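Local coordinates for UPF0255 protein frsA (Vibrio vulnificus, PDB 4I4C), which probably hydrolyses carboxylic esters and belongs to the FrsA family of the alpha/beta-hydrolase clan, at residues E39-N44 with D83-D88; M91-H94 with A99-W102; L130-A135 with Q150-S155; E242-L247 with G274-V279; K355-A360 with I406-D411. All coordinates share one frame; numbering follows the deposited sequence.

Contact 1 (E39-N44 with D83-D88)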
# COMPACT_ATOMS: atom_id res chain seq x y z
N GLU A 39 17.42 19.42 10.57
CA GLU A 39 18.45 18.47 11.02
C GLU A 39 18.47 17.17 10.19
O GLU A 39 19.51 16.75 9.68
CB GLU A 39 18.24 18.09 12.49
CG GLU A 39 18.86 19.02 13.51
CD GLU A 39 20.37 19.11 13.38
OE1 GLU A 39 21.07 18.12 13.67
OE2 GLU A 39 20.84 20.19 12.98
N ILE A 40 17.30 16.54 10.08
CA ILE A 40 17.12 15.31 9.32
C ILE A 40 17.58 15.47 7.87
O ILE A 40 18.38 14.67 7.37
CB ILE A 40 15.64 14.86 9.37
CG1 ILE A 40 15.24 14.48 10.81
CG2 ILE A 40 15.38 13.71 8.38
CD1 ILE A 40 13.72 14.39 11.01
N LYS A 41 17.06 16.51 7.20
CA LYS A 41 17.40 16.80 5.81
C LYS A 41 18.90 17.04 5.62
O LYS A 41 19.50 16.52 4.70
CB LYS A 41 16.61 18.00 5.28
CG LYS A 41 17.08 18.50 3.91
CD LYS A 41 16.10 19.50 3.26
CE LYS A 41 16.15 20.87 3.92
NZ LYS A 41 17.49 21.52 3.83
N GLU A 42 19.49 17.83 6.50
CA GLU A 42 20.94 18.02 6.48
C GLU A 42 21.73 16.72 6.69
O GLU A 42 22.74 16.48 6.03
CB GLU A 42 21.36 19.02 7.56
CG GLU A 42 21.23 20.46 7.15
CD GLU A 42 22.49 21.23 7.47
OE1 GLU A 42 23.45 21.13 6.67
OE2 GLU A 42 22.52 21.89 8.53
N LYS A 43 21.28 15.88 7.62
CA LYS A 43 22.03 14.65 7.89
C LYS A 43 21.90 13.62 6.76
O LYS A 43 22.90 13.01 6.36
CB LYS A 43 21.70 14.06 9.28
CG LYS A 43 22.31 14.88 10.44
CD LYS A 43 22.11 14.27 11.83
CE LYS A 43 20.68 14.43 12.32
NZ LYS A 43 20.49 13.95 13.73
N ASN A 44 20.70 13.42 6.22
CA ASN A 44 20.54 12.42 5.16
C ASN A 44 20.93 12.88 3.73
O ASN A 44 21.36 12.07 2.91
CB ASN A 44 19.17 11.70 5.23
CG ASN A 44 18.01 12.60 4.85
OD1 ASN A 44 18.06 13.34 3.87
ND2 ASN A 44 16.93 12.51 5.63
N ASP A 83 12.14 23.12 -2.56
CA ASP A 83 13.47 22.92 -2.00
C ASP A 83 14.32 22.34 -3.11
O ASP A 83 14.05 21.23 -3.57
CB ASP A 83 13.42 21.94 -0.82
CG ASP A 83 14.70 21.99 0.02
OD1 ASP A 83 15.81 22.05 -0.56
OD2 ASP A 83 14.59 21.97 1.26
N GLU A 84 15.32 23.09 -3.55
CA GLU A 84 16.10 22.67 -4.71
C GLU A 84 16.90 21.39 -4.46
O GLU A 84 17.29 20.72 -5.40
CB GLU A 84 16.99 23.81 -5.23
CG GLU A 84 16.22 25.04 -5.78
CD GLU A 84 15.47 24.77 -7.08
OE1 GLU A 84 15.93 23.93 -7.88
OE2 GLU A 84 14.42 25.42 -7.30
N GLN A 85 17.14 21.06 -3.19
CA GLN A 85 17.79 19.78 -2.86
C GLN A 85 16.91 18.61 -3.29
O GLN A 85 17.42 17.54 -3.66
CB GLN A 85 18.05 19.68 -1.35
CG GLN A 85 18.86 18.44 -0.95
CD GLN A 85 19.07 18.32 0.56
OE1 GLN A 85 19.50 19.27 1.21
NE2 GLN A 85 18.75 17.14 1.12
N TRP A 86 15.60 18.81 -3.24
CA TRP A 86 14.62 17.77 -3.52
C TRP A 86 14.06 17.88 -4.94
O TRP A 86 13.18 18.70 -5.21
CB TRP A 86 13.49 17.81 -2.48
CG TRP A 86 13.93 17.37 -1.09
CD1 TRP A 86 15.06 16.69 -0.76
CD2 TRP A 86 13.24 17.60 0.14
NE1 TRP A 86 15.11 16.45 0.60
CE2 TRP A 86 14.00 17.01 1.17
CE3 TRP A 86 12.04 18.25 0.48
CZ2 TRP A 86 13.61 17.05 2.51
CZ3 TRP A 86 11.66 18.29 1.81
CH2 TRP A 86 12.44 17.69 2.81
N LEU A 87 14.58 17.05 -5.84
CA LEU A 87 14.28 17.14 -7.27
C LEU A 87 12.80 17.03 -7.63
O LEU A 87 12.34 17.64 -8.60
CB LEU A 87 15.10 16.10 -8.05
CG LEU A 87 16.61 16.28 -7.84
CD1 LEU A 87 17.40 15.18 -8.52
CD2 LEU A 87 17.05 17.65 -8.33
N ASP A 88 12.04 16.27 -6.85
CA ASP A 88 10.61 16.08 -7.09
C ASP A 88 9.71 17.19 -6.54
O ASP A 88 8.48 17.03 -6.50
CB ASP A 88 10.16 14.73 -6.52
CG ASP A 88 10.56 14.56 -5.06
OD1 ASP A 88 11.68 14.99 -4.70
OD2 ASP A 88 9.75 14.02 -4.27
O HOH W 1 16.21 14.81 2.68
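K41, near the end of helix 31-44, reaches over a type I beta turn, D83-W86, whose first residue, D83, also begins an Asx turn. The aliphatic carbons of K41 do most of the touching. CG lies 3.5 Å from NE2 of Q85, the two chains sliding past each other in opposite directions, and CD comes within 3.6 Å of CZ2 of W86. Two bends in the lysine chain (chi3 74°, chi4 60°) fold its end round to D83, whose OD2 is 3.3 Å from CE of K41. The ion pair is loose, since NZ of K41 and OD2 of D83 are 3.9 Å apart.

In the next shell, OD1 of D83 takes the backbone N-H of Q85 at 3.1 Å, using the anti side of the carboxylate; this Asx turn restrains the rotation of the carboxylate. The extended side chain of Q85 is tied by NE2 to the carbonyl of F46, just beyond the helix, while T89 OG1 bonds the backbone of both D83 and W86. A water bridges the two segments at this surface contact: it accepts from NE1 of W86 at 2.9 Å, in the plane of the indole, and donates to OD1 of N44 at 2.6 Å.

Contact 2 (M91-H94 with A99-W102)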
# COMPACT_ATOMS: atom_id res chain seq x y z
N MET A 91 7.19 23.22 -8.19
CA MET A 91 5.91 23.76 -7.74
C MET A 91 4.91 24.03 -8.86
O MET A 91 5.24 24.71 -9.85
CB MET A 91 6.15 25.05 -6.97
CG MET A 91 7.07 24.89 -5.77
SD MET A 91 7.36 26.47 -4.94
CE MET A 91 8.70 27.12 -5.92
N GLY A 92 3.69 23.51 -8.71
CA GLY A 92 2.62 23.80 -9.64
C GLY A 92 2.45 22.76 -10.72
O GLY A 92 3.38 22.02 -11.02
N TYR A 93 1.25 22.69 -11.31
CA TYR A 93 0.92 21.62 -12.25
C TYR A 93 1.42 21.93 -13.65
O TYR A 93 0.68 22.48 -14.47
CB TYR A 93 -0.60 21.38 -12.27
CG TYR A 93 -1.02 20.16 -13.07
CD1 TYR A 93 -1.65 20.29 -14.30
CD2 TYR A 93 -0.78 18.87 -12.60
CE1 TYR A 93 -2.03 19.18 -15.03
CE2 TYR A 93 -1.16 17.76 -13.33
CZ TYR A 93 -1.78 17.92 -14.54
OH TYR A 93 -2.15 16.81 -15.26
N HIS A 94 2.67 21.58 -13.91
CA HIS A 94 3.29 21.81 -15.23
C HIS A 94 4.59 21.04 -15.30
O HIS A 94 4.94 20.34 -14.35
CB HIS A 94 3.53 23.30 -15.48
CG HIS A 94 4.37 23.97 -14.44
ND1 HIS A 94 5.69 24.29 -14.64
CD2 HIS A 94 4.06 24.40 -13.20
CE1 HIS A 94 6.17 24.88 -13.56
NE2 HIS A 94 5.20 24.96 -12.67
N ALA A 99 3.37 15.11 -9.91
CA ALA A 99 2.02 14.73 -10.35
C ALA A 99 1.83 14.94 -11.85
O ALA A 99 1.26 14.10 -12.52
CB ALA A 99 0.96 15.49 -9.59
N TYR A 100 2.30 16.07 -12.36
CA TYR A 100 2.14 16.40 -13.78
C TYR A 100 2.81 15.35 -14.67
O TYR A 100 2.22 14.86 -15.63
CB TYR A 100 2.73 17.77 -14.08
CG TYR A 100 2.62 18.18 -15.53
CD1 TYR A 100 3.64 17.90 -16.44
CD2 TYR A 100 1.49 18.84 -16.00
CE1 TYR A 100 3.53 18.27 -17.77
CE2 TYR A 100 1.38 19.22 -17.33
CZ TYR A 100 2.40 18.93 -18.21
OH TYR A 100 2.30 19.29 -19.53
N GLU A 101 4.06 15.03 -14.36
CA GLU A 101 4.83 14.15 -15.23
C GLU A 101 4.30 12.72 -15.16
O GLU A 101 4.28 12.03 -16.18
CB GLU A 101 6.33 14.21 -14.93
CG GLU A 101 6.99 15.60 -15.22
CD GLU A 101 7.00 16.02 -16.68
OE1 GLU A 101 6.63 15.22 -17.56
OE2 GLU A 101 7.39 17.17 -16.96
N TRP A 102 3.86 12.28 -13.98
CA TRP A 102 3.36 10.91 -13.86
C TRP A 102 1.98 10.79 -14.51
O TRP A 102 1.66 9.78 -15.11
CB TRP A 102 3.33 10.42 -12.41
CG TRP A 102 4.67 9.93 -11.94
CD1 TRP A 102 5.58 10.62 -11.16
CD2 TRP A 102 5.27 8.67 -12.23
NE1 TRP A 102 6.70 9.85 -10.95
CE2 TRP A 102 6.54 8.64 -11.60
CE3 TRP A 102 4.86 7.55 -12.97
CZ2 TRP A 102 7.40 7.54 -11.69
CZ3 TRP A 102 5.72 6.45 -13.05
CH2 TRP A 102 6.97 6.46 -12.41
O HOH W 2 -0.08 15.69 -17.05
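A T-shaped tyrosine pair, Y93 with Y100, joins an inverse gamma turn centred on Y93 to the first turn of helix 98-114. The edge of Y100 is directed at the face of Y93, with ring centroids 5.0 Å apart and planes at 73°. CD2 of Y100 stands over the centre of the Y93 ring and is 3.7 Å from its CE1. The Y93 ring also reaches the helix backbone, where its CE2 lies 3.6 Å from CA of Y100. With CG anti to the backbone N (chi1 179°), the Y100 side chain leaves the helix toward the loop and slips beneath the peptide of H94. C of H94 lies over one face of the phenol, and O of H94 is 3.4 Å from CG of Y100.

Over the other face of Y100 a water lies 3.0 Å from OH of Y93 and donates to the carbonyl O of Y100 at 2.8 Å. The loop is braced from within by H94, whose NE2 donates to O of M91 at 2.8 Å, tilted out of the imidazole plane. Around the pair, F14 stacks on Y93, L145 of helix 144-163 packs against it, and OD1 of N97 receives the N-H of Y100. The result is a tight loop turned back on the helix it leads into and pinned there by an edge-to-face aromatic pair.

Contact 3 (L130-A135 with Q150-S155)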
# COMPACT_ATOMS: atom_id res chain seq x y z
N LEU A 130 -2.00 2.69 -12.50
CA LEU A 130 -0.80 2.65 -11.66
C LEU A 130 -0.02 3.95 -11.78
O LEU A 130 0.49 4.47 -10.77
CB LEU A 130 0.09 1.48 -12.07
CG LEU A 130 1.29 1.27 -11.17
CD1 LEU A 130 0.83 1.07 -9.74
CD2 LEU A 130 2.07 0.08 -11.67
N CYS A 131 0.08 4.47 -13.00
CA CYS A 131 0.79 5.73 -13.20
C CYS A 131 0.12 6.87 -12.45
O CYS A 131 0.79 7.69 -11.85
CB CYS A 131 0.94 6.07 -14.68
SG CYS A 131 2.01 4.94 -15.54
N TYR A 132 -1.21 6.90 -12.49
CA TYR A 132 -1.99 7.88 -11.77
C TYR A 132 -1.84 7.76 -10.24
O TYR A 132 -1.80 8.78 -9.54
CB TYR A 132 -3.48 7.75 -12.12
CG TYR A 132 -3.83 8.12 -13.53
CD1 TYR A 132 -3.22 9.20 -14.17
CD2 TYR A 132 -4.76 7.38 -14.25
CE1 TYR A 132 -3.53 9.54 -15.46
CE2 TYR A 132 -5.07 7.71 -15.57
CZ TYR A 132 -4.45 8.80 -16.16
OH TYR A 132 -4.76 9.15 -17.46
N SER A 133 -1.80 6.53 -9.74
CA SER A 133 -1.56 6.27 -8.32
C SER A 133 -0.19 6.80 -7.89
O SER A 133 -0.07 7.51 -6.89
CB SER A 133 -1.67 4.77 -8.01
OG SER A 133 -1.32 4.51 -6.66
N ILE A 134 0.84 6.46 -8.65
CA ILE A 134 2.17 7.01 -8.40
C ILE A 134 2.20 8.55 -8.48
O ILE A 134 2.86 9.22 -7.67
CB ILE A 134 3.19 6.42 -9.39
CG1 ILE A 134 3.35 4.91 -9.11
CG2 ILE A 134 4.51 7.15 -9.31
CD1 ILE A 134 3.95 4.12 -10.25
N ALA A 135 1.48 9.12 -9.44
CA ALA A 135 1.32 10.58 -9.53
C ALA A 135 0.86 11.19 -8.20
O ALA A 135 1.29 12.27 -7.81
CB ALA A 135 0.36 10.96 -10.67
N GLN A 150 -5.74 10.44 -7.78
CA GLN A 150 -6.42 9.30 -7.15
C GLN A 150 -7.80 9.07 -7.79
O GLN A 150 -8.29 7.94 -7.85
CB GLN A 150 -6.55 9.56 -5.65
CG GLN A 150 -6.91 8.34 -4.82
CD GLN A 150 -6.95 8.63 -3.32
OE1 GLN A 150 -7.83 8.16 -2.62
NE2 GLN A 150 -5.98 9.40 -2.84
N VAL A 151 -8.42 10.14 -8.29
CA VAL A 151 -9.68 10.00 -9.00
C VAL A 151 -9.44 9.28 -10.32
O VAL A 151 -10.18 8.38 -10.70
CB VAL A 151 -10.36 11.38 -9.25
CG1 VAL A 151 -11.46 11.26 -10.31
CG2 VAL A 151 -10.92 11.95 -7.94
N LEU A 152 -8.36 9.66 -11.00
CA LEU A 152 -8.03 9.09 -12.30
C LEU A 152 -7.58 7.65 -12.15
O LEU A 152 -7.88 6.79 -12.99
CB LEU A 152 -6.92 9.91 -12.98
CG LEU A 152 -7.37 11.28 -13.50
CD1 LEU A 152 -6.18 12.06 -14.04
CD2 LEU A 152 -8.45 11.13 -14.56
N ALA A 153 -6.84 7.40 -11.07
CA ALA A 153 -6.39 6.06 -10.76
C ALA A 153 -7.61 5.17 -10.65
O ALA A 153 -7.67 4.12 -11.28
CB ALA A 153 -5.60 6.05 -9.44
N ASN A 154 -8.60 5.61 -9.86
CA ASN A 154 -9.82 4.83 -9.66
C ASN A 154 -10.67 4.66 -10.93
O ASN A 154 -11.14 3.57 -11.22
CB ASN A 154 -10.67 5.41 -8.52
CG ASN A 154 -10.11 5.06 -7.14
OD1 ASN A 154 -9.74 3.92 -6.87
ND2 ASN A 154 -10.05 6.06 -6.25
N SER A 155 -10.87 5.73 -11.70
CA SER A 155 -11.65 5.58 -12.92
C SER A 155 -10.92 4.67 -13.94
O SER A 155 -11.53 3.86 -14.62
CB SER A 155 -12.07 6.94 -13.52
OG SER A 155 -10.95 7.70 -13.93
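One face of the Y132 ring is taken by L152: CB of L152 sits 3.6 Å from the ring centroid, 16° off the normal, a CH-pi contact made with the root of the leucine rather than its tip. CD1 of L152 extends the cover toward the rim, 3.9 Å from CE1 of Y132. On the backbone side, the carbonyl O of L152 approaches CD2 of Y132 at 3.4 Å. The phenol keeps CG anti to its carbonyl carbon and beside the backbone N (chi1 -67°), a rotation that lays the ring along the flank of the facing helix.

Next to this pair the helices come close because A153 offers only a methyl group. Its CB is 3.8 Å from CB of Y132 and equally near the backbone N of S133, while the CA atoms of Y132 and A153 are 4.9 Å apart. The polar ends of the buried residues find partners beyond the two helices: OH of Y132 is bonded to OE1 of Q110 on helix 98-114, and OG of S133 to OD1 of D208. A153 O accepts from OG of S129, a direct bond between the two helices. Their axes approach to 7.7 Å with N-to-C directions at 161°, so that helices 121-136 and 144-163, successive in the chain, form an antiparallel alpha-helical hairpin.

Contact 4 (E242-L247 with G274-V279)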
# COMPACT_ATOMS: atom_id res chain seq x y z
N GLU A 242 -6.63 2.11 17.37
CA GLU A 242 -5.82 0.98 17.82
C GLU A 242 -6.40 -0.34 17.31
O GLU A 242 -5.68 -1.32 17.13
CB GLU A 242 -5.67 0.97 19.34
CG GLU A 242 -4.39 0.26 19.80
CD GLU A 242 -4.08 0.48 21.27
OE1 GLU A 242 -4.43 1.56 21.81
OE2 GLU A 242 -3.49 -0.43 21.89
N ASP A 243 -7.71 -0.35 17.07
CA ASP A 243 -8.37 -1.47 16.41
C ASP A 243 -8.37 -1.23 14.90
O ASP A 243 -9.40 -0.92 14.31
CB ASP A 243 -9.81 -1.61 16.92
CG ASP A 243 -10.55 -2.76 16.27
OD1 ASP A 243 -9.88 -3.72 15.82
OD2 ASP A 243 -11.79 -2.69 16.19
N TYR A 244 -7.20 -1.35 14.29
CA TYR A 244 -7.05 -0.97 12.89
C TYR A 244 -7.30 -2.14 11.94
O TYR A 244 -7.13 -2.01 10.72
CB TYR A 244 -5.69 -0.29 12.63
CG TYR A 244 -4.46 -1.05 13.11
CD1 TYR A 244 -3.67 -0.55 14.15
CD2 TYR A 244 -4.07 -2.24 12.52
CE1 TYR A 244 -2.53 -1.24 14.60
CE2 TYR A 244 -2.94 -2.94 12.96
CZ TYR A 244 -2.18 -2.44 14.00
OH TYR A 244 -1.05 -3.14 14.42
N SER A 245 -7.71 -3.28 12.49
CA SER A 245 -8.08 -4.44 11.69
C SER A 245 -9.59 -4.44 11.47
O SER A 245 -10.13 -5.27 10.73
CB SER A 245 -7.63 -5.74 12.37
OG SER A 245 -8.13 -5.83 13.70
N ARG A 246 -10.23 -3.47 12.13
CA ARG A 246 -11.67 -3.19 12.12
C ARG A 246 -12.39 -3.47 10.80
O ARG A 246 -13.40 -4.17 10.77
CB ARG A 246 -11.83 -1.69 12.42
CG ARG A 246 -13.02 -1.30 13.25
CD ARG A 246 -12.72 -0.00 14.01
NE ARG A 246 -12.98 1.23 13.26
CZ ARG A 246 -12.05 2.00 12.71
NH1 ARG A 246 -10.76 1.68 12.81
NH2 ARG A 246 -12.41 3.11 12.06
N LEU A 247 -11.90 -2.87 9.72
CA LEU A 247 -12.59 -2.92 8.44
C LEU A 247 -12.45 -4.29 7.80
O LEU A 247 -13.37 -4.80 7.17
CB LEU A 247 -12.06 -1.81 7.51
CG LEU A 247 -12.03 -0.37 8.02
CD1 LEU A 247 -11.56 0.60 6.91
CD2 LEU A 247 -13.37 0.08 8.55
N GLY A 274 -0.25 -2.80 6.20
CA GLY A 274 -1.28 -3.78 5.87
C GLY A 274 -1.03 -5.11 6.58
O GLY A 274 -1.97 -5.79 7.00
N GLY A 275 0.24 -5.48 6.72
CA GLY A 275 0.61 -6.71 7.41
C GLY A 275 0.25 -6.78 8.89
O GLY A 275 -0.12 -7.84 9.38
N ASN A 276 0.36 -5.66 9.60
CA ASN A 276 -0.08 -5.63 11.00
C ASN A 276 -1.53 -5.99 11.14
O ASN A 276 -1.91 -6.69 12.09
CB ASN A 276 0.09 -4.26 11.59
CG ASN A 276 1.51 -3.90 11.79
OD1 ASN A 276 2.35 -4.18 10.93
ND2 ASN A 276 1.80 -3.27 12.93
N ALA A 277 -2.34 -5.49 10.22
CA ALA A 277 -3.78 -5.68 10.29
C ALA A 277 -4.17 -7.14 10.06
O ALA A 277 -5.12 -7.64 10.68
CB ALA A 277 -4.49 -4.78 9.29
N MET A 278 -3.45 -7.80 9.17
CA MET A 278 -3.72 -9.20 8.86
C MET A 278 -3.32 -10.11 10.03
O MET A 278 -3.99 -11.10 10.30
CB MET A 278 -3.00 -9.63 7.57
CG MET A 278 -3.39 -8.81 6.33
SD MET A 278 -5.18 -8.68 6.22
CE MET A 278 -5.39 -6.95 6.64
N VAL A 279 -2.23 -9.76 10.71
CA VAL A 279 -1.77 -10.57 11.84
C VAL A 279 -2.77 -10.42 12.97
O VAL A 279 -3.21 -11.40 13.55
CB VAL A 279 -0.42 -10.09 12.40
CG1 VAL A 279 -0.09 -10.89 13.63
CG2 VAL A 279 0.68 -10.22 11.39
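Y244 holds CG between its backbone N and carbonyl carbon (chi1 52°), the position flanked by both, which swings the ring onto helix 273-284, where N276 carries its amide outward, CG anti to the carbonyl carbon, to meet the phenol oxygen. ND2 of N276 donates to OH of Y244 at 3.2 Å with an angle of 155° at the hydrogen. The oxygen lies in the plane of the amide, although ring and amide planes are turned 50° from each other. Both ends have a second partner: OH of Y244 is also bonded to O of W341, and ND2 of N276 to O of P298, so Y244 is joined to the W341 loop and the helix to the P298 loop.

The apolar part of the tyrosine works alongside. CE2 of Y244 is 3.6 Å from CB of N276, and the N atom of A277 stands at the edge of the ring, 3.8 Å from CE2.

Helix 273-284 follows strand 266-271 at the point of the alpha/beta-hydrolase fold where the nucleophile elbow is usually found. F273, which lines the pocket of the bound hexanoic acid together with R272, meets the Y244 ring obliquely.

One residue further along the loop, CB of S245 packs 3.6 Å from the carbonyl O of A277. OG of S245 and OD1 of D243 are both held by NH2 of R280, the latter in a salt bridge. R246 turns back, its NH1 donating to O of D243 at 3.3 Å with that oxygen in the guanidinium plane.

Contact 5 (K355-A360 with I406-D411)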
# COMPACT_ATOMS: atom_id res chain seq x y z
N LYS A 355 -4.12 -20.65 15.54
CA LYS A 355 -4.20 -21.85 14.71
C LYS A 355 -3.88 -21.50 13.26
O LYS A 355 -3.55 -22.38 12.45
CB LYS A 355 -5.61 -22.44 14.82
CG LYS A 355 -5.85 -23.70 14.04
CD LYS A 355 -7.28 -24.14 14.20
CE LYS A 355 -7.57 -25.35 13.36
NZ LYS A 355 -8.99 -25.75 13.49
N VAL A 356 -3.98 -20.21 12.94
CA VAL A 356 -3.63 -19.68 11.62
C VAL A 356 -2.14 -19.78 11.34
O VAL A 356 -1.32 -19.22 12.08
CB VAL A 356 -4.05 -18.21 11.46
CG1 VAL A 356 -3.77 -17.73 10.03
CG2 VAL A 356 -5.53 -18.02 11.83
N PRO A 357 -1.77 -20.51 10.29
CA PRO A 357 -0.36 -20.51 9.91
C PRO A 357 -0.01 -19.19 9.22
O PRO A 357 -0.61 -18.82 8.21
CB PRO A 357 -0.26 -21.71 8.98
CG PRO A 357 -1.60 -21.85 8.38
CD PRO A 357 -2.60 -21.31 9.37
N ILE A 358 0.92 -18.46 9.81
CA ILE A 358 1.37 -17.19 9.26
C ILE A 358 2.79 -17.32 8.74
O ILE A 358 3.69 -17.76 9.46
CB ILE A 358 1.37 -16.08 10.34
CG1 ILE A 358 -0.02 -15.93 10.96
CG2 ILE A 358 1.87 -14.75 9.76
CD1 ILE A 358 -0.03 -15.10 12.22
N LEU A 359 2.99 -16.95 7.48
CA LEU A 359 4.32 -16.82 6.92
C LEU A 359 4.67 -15.35 6.95
O LEU A 359 3.96 -14.53 6.39
CB LEU A 359 4.35 -17.33 5.48
CG LEU A 359 5.60 -16.98 4.67
CD1 LEU A 359 6.81 -17.71 5.22
CD2 LEU A 359 5.40 -17.30 3.18
N ALA A 360 5.78 -15.02 7.61
CA ALA A 360 6.14 -13.64 7.86
C ALA A 360 7.53 -13.36 7.31
O ALA A 360 8.53 -13.89 7.79
CB ALA A 360 6.08 -13.34 9.36
N ILE A 406 2.66 -17.53 -2.52
CA ILE A 406 1.68 -18.28 -3.28
C ILE A 406 1.73 -19.77 -2.91
O ILE A 406 0.70 -20.45 -2.85
CB ILE A 406 1.80 -18.00 -4.81
CG1 ILE A 406 0.77 -16.95 -5.25
CG2 ILE A 406 1.58 -19.26 -5.62
CD1 ILE A 406 0.65 -15.76 -4.33
N LYS A 407 2.93 -20.28 -2.63
CA LYS A 407 3.08 -21.67 -2.17
C LYS A 407 2.38 -21.91 -0.84
O LYS A 407 1.73 -22.94 -0.64
CB LYS A 407 4.56 -22.08 -2.07
CG LYS A 407 5.12 -22.67 -3.35
CD LYS A 407 4.29 -23.86 -3.83
CE LYS A 407 4.23 -24.97 -2.79
NZ LYS A 407 3.65 -26.24 -3.32
N TRP A 408 2.51 -20.94 0.05
CA TRP A 408 1.86 -20.98 1.36
C TRP A 408 0.35 -21.03 1.16
O TRP A 408 -0.34 -21.83 1.80
CB TRP A 408 2.26 -19.75 2.16
CG TRP A 408 1.93 -19.79 3.63
CD1 TRP A 408 0.82 -19.26 4.23
CD2 TRP A 408 2.72 -20.36 4.68
NE1 TRP A 408 0.88 -19.47 5.59
CE2 TRP A 408 2.03 -20.14 5.89
CE3 TRP A 408 3.95 -21.03 4.70
CZ2 TRP A 408 2.54 -20.56 7.12
CZ3 TRP A 408 4.45 -21.45 5.92
CH2 TRP A 408 3.74 -21.21 7.11
N LEU A 409 -0.15 -20.18 0.27
CA LEU A 409 -1.59 -20.12 0.01
C LEU A 409 -2.06 -21.36 -0.73
O LEU A 409 -3.14 -21.87 -0.46
CB LEU A 409 -1.93 -18.85 -0.75
CG LEU A 409 -1.72 -17.62 0.13
CD1 LEU A 409 -1.43 -16.39 -0.71
CD2 LEU A 409 -2.94 -17.39 1.02
N GLU A 410 -1.25 -21.84 -1.65
CA GLU A 410 -1.51 -23.09 -2.33
C GLU A 410 -1.66 -24.22 -1.31
O GLU A 410 -2.61 -24.99 -1.38
CB GLU A 410 -0.34 -23.39 -3.27
CG GLU A 410 -0.57 -24.52 -4.25
CD GLU A 410 0.35 -24.40 -5.45
OE1 GLU A 410 1.22 -23.50 -5.44
OE2 GLU A 410 0.21 -25.20 -6.40
N ASP A 411 -0.72 -24.30 -0.37
CA ASP A 411 -0.72 -25.38 0.62
C ASP A 411 -1.86 -25.30 1.63
O ASP A 411 -2.43 -26.32 2.01
CB ASP A 411 0.62 -25.47 1.37
CG ASP A 411 1.79 -25.78 0.44
OD1 ASP A 411 1.57 -26.22 -0.71
OD2 ASP A 411 2.95 -25.59 0.87
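W408 stands out from helix 394-413 and lies against strand 358-363, offering one face to L359 and its NH edge to P357. With CG anti to the backbone N (chi1 -167°), the indole reaches from the helix to the strand. CB of L359 sits over the centre of the indole, 3.7 Å from the centroid of the six-membered ring, in a CH-pi contact. Beyond CB the leucine crosses the indole obliquely, and its CD2 comes to 4.1 Å from CB of W408, so that it follows the tryptophan back toward the helix.

At the edge, NE1 of W408 donates to the carbonyl O of P357 at 3.1 Å, with 156° at the hydrogen. That oxygen lies in the indole plane, but the donor rises 65° out of the carbonyl plane and so does not use a lone pair. The same proline touches the ring a second time: its CB is 3.6 Å from CZ2 of W408. A hydrogen bond and packing from one residue together restrict the rotation of the indole.

L359 is hydrogen-bonded through its backbone to C292 and I294 of strand 291-295, and V293 of that strand also touches W408. I358, bonded like A360 to K385 of strand 385-389, has its CB directed away from 406-411, and its side chain touches V377 and S282 of helices 371-379 and 273-284, consistent with helix 394-413 lying on the other side of the sheet.

How the contacts relate
The five contacts follow one another along the chain without nesting. Contacts 1, 2 and 3 belong to the largely helical N-terminal part. Contacts 2 and 3 touch directly, their centres about 14 Å apart: CD2 of W102 is 3.4 Å from CG2 of I134, so helix 98-114 packs on helix 121-136. Contact 1 adjoins contact 2 in sequence. Contacts 4 and 5 lie in the sheet-containing part, centres about 18 Å apart, linked by helix 273-284, which I358 touches. Hexanoic acid lies nearest contact 4, about 7 Å from the N276 side chain and about 13 Å from that of S133 in contact 3. Contacts 1 and 5 are about 41 Å apart between centres.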